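CBS domain-containing protein (Thermoplasma acidophilum DSM 1728, PDB 1PVM) is of unknown function but pairs two CBS domains, modules that often sense adenine nucleotides, with a zinc ribbon-like domain that binds metal. Local coordinates at residues P86-K89 with S90-V94. Numbering follows the deposited sequence.
Sequences PKVK and SDYDV
Lys89 and Tyr92 end a type I beta turn, and the Tyr92 ring folds back over the strand just left. Tyr92 N closes the turn by a 3.1 Å hydrogen bond to Lys89 O, nearly straight at the hydrogen (163°), but with the donor well above the carbonyl plane. The tyrosine's first torsion, -93°, is off the staggered values and lays the ring across the backbone, with Lys89 N 3.7 Å above its plane, toward the rim. Val88 CB lies 4.1 Å from the Tyr92 ring centroid, over the face on the CD2 side, as a CH-pi contact, and CG1 lies 4.0 Å from both Tyr92 CD2 and CE2. On the same side of the ring plane but at its other edge, Tyr92 CD1 comes to 3.7 Å from Lys89 CB. Asp91 OD1 packs 3.3 Å from that same Lys89 CB and lies in the ring plane at its edge. The lysine bends at chi2 (-66°) and carries its ammonium away to a hydrogen bond with Asp113 O, just past neighbouring strand 108-112. Val97 of helix 94-104 touches both Val88 and Tyr92. The turn thus joins edge strand 87-89 of this CBS domain to helix 94-104, which Asp93 caps by accepting a hydrogen bond from Lys95 N at OD2. One backbone bond closes it, and contact of Val88 and the Lys89 backbone with one ring face probably helps fix how the ring lies.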
loop_
_atom_site.group_PDB
_atom_site.type_symbol
_atom_site.label_atom_id
_atom_site.label_comp_id
_atom_site.label_asym_id
_atom_site.label_seq_id
_atom_site.Cartn_x
_atom_site.Cartn_y
_atom_site.Cartn_z
ATOM N N PRO B 86 -14.911 -0.053 7.852
ATOM C CA PRO B 86 -15.385 0.974 6.912
ATOM C C PRO B 86 -16.382 0.278 5.994
ATOM O O PRO B 86 -16.117 -0.828 5.521
ATOM C CB PRO B 86 -14.117 1.379 6.163
ATOM C CG PRO B 86 -13.023 1.107 7.154
ATOM C CD PRO B 86 -13.447 -0.207 7.773
ATOM N N LYS B 87 -17.521 0.904 5.726
ATOM C CA LYS B 87 -18.499 0.233 4.882
ATOM C C LYS B 87 -19.530 1.139 4.226
ATOM O O LYS B 87 -19.774 2.260 4.675
ATOM C CB LYS B 87 -19.222 -0.829 5.712
ATOM C CG LYS B 87 -20.089 -0.255 6.829
ATOM C CD LYS B 87 -20.591 -1.354 7.762
ATOM C CE LYS B 87 -21.724 -0.857 8.647
ATOM N NZ LYS B 87 -21.351 0.367 9.389
ATOM N N VAL B 88 -20.120 0.629 3.147
ATOM C CA VAL B 88 -21.171 1.325 2.408
ATOM C C VAL B 88 -22.259 0.286 2.131
ATOM O O VAL B 88 -21.993 -0.917 2.158
ATOM C CB VAL B 88 -20.672 1.891 1.050
ATOM C CG1 VAL B 88 -19.607 2.950 1.280
ATOM C CG2 VAL B 88 -20.142 0.765 0.167
ATOM N N LYS B 89 -23.483 0.745 1.889
ATOM C CA LYS B 89 -24.585 -0.164 1.595
ATOM C C LYS B 89 -24.480 -0.686 0.169
ATOM O O LYS B 89 -23.990 0.010 -0.725
ATOM C CB LYS B 89 -25.927 0.538 1.798
ATOM C CG LYS B 89 -26.312 0.687 3.258
ATOM C CD LYS B 89 -26.562 -0.683 3.890
ATOM C CE LYS B 89 -26.910 -0.574 5.373
ATOM N NZ LYS B 89 -27.261 -1.899 5.970
ATOM N N SER B 90 -24.954 -1.913 -0.038
ATOM C CA SER B 90 -24.895 -2.558 -1.346
ATOM C C SER B 90 -25.654 -1.835 -2.452
ATOM O O SER B 90 -25.402 -2.077 -3.631
ATOM C CB SER B 90 -25.405 -3.998 -1.243
ATOM O OG SER B 90 -26.761 -4.030 -0.835
ATOM N N ASP B 91 -26.577 -0.950 -2.088
ATOM C CA ASP B 91 -27.340 -0.228 -3.102
ATOM C C ASP B 91 -26.728 1.119 -3.492
ATOM O O ASP B 91 -27.273 1.838 -4.325
ATOM C CB ASP B 91 -28.798 -0.054 -2.648
ATOM C CG ASP B 91 -28.938 0.839 -1.432
ATOM O OD1 ASP B 91 -27.930 1.095 -0.736
ATOM O OD2 ASP B 91 -30.077 1.280 -1.161
ATOM N N TYR B 92 -25.585 1.450 -2.902
ATOM C CA TYR B 92 -24.889 2.700 -3.216
ATOM C C TYR B 92 -24.456 2.764 -4.679
ATOM O O TYR B 92 -24.045 1.760 -5.260
ATOM C CB TYR B 92 -23.624 2.835 -2.362
ATOM C CG TYR B 92 -23.776 3.595 -1.067
ATOM C CD1 TYR B 92 -24.896 3.428 -0.258
ATOM C CD2 TYR B 92 -22.768 4.450 -0.626
ATOM C CE1 TYR B 92 -25.009 4.098 0.966
ATOM C CE2 TYR B 92 -22.867 5.118 0.589
ATOM C CZ TYR B 92 -23.987 4.939 1.380
ATOM O OH TYR B 92 -24.079 5.593 2.588
ATOM N N ASP B 93 -24.548 3.949 -5.270
ATOM C CA ASP B 93 -24.080 4.139 -6.633
ATOM C C ASP B 93 -22.573 4.320 -6.463
ATOM O O ASP B 93 -22.119 4.714 -5.385
ATOM C CB ASP B 93 -24.668 5.412 -7.247
ATOM C CG ASP B 93 -24.070 5.724 -8.603
ATOM O OD1 ASP B 93 -24.306 4.940 -9.543
ATOM O OD2 ASP B 93 -23.356 6.739 -8.737
ATOM N N VAL B 94 -21.794 4.045 -7.502
ATOM C CA VAL B 94 -20.346 4.200 -7.390
ATOM C C VAL B 94 -19.980 5.614 -6.946
ATOM O O VAL B 94 -18.984 5.809 -6.248
ATOM C CB VAL B 94 -19.609 3.876 -8.723
ATOM C CG1 VAL B 94 -19.870 2.438 -9.129
ATOM C CG2 VAL B 94 -20.031 4.845 -9.821
#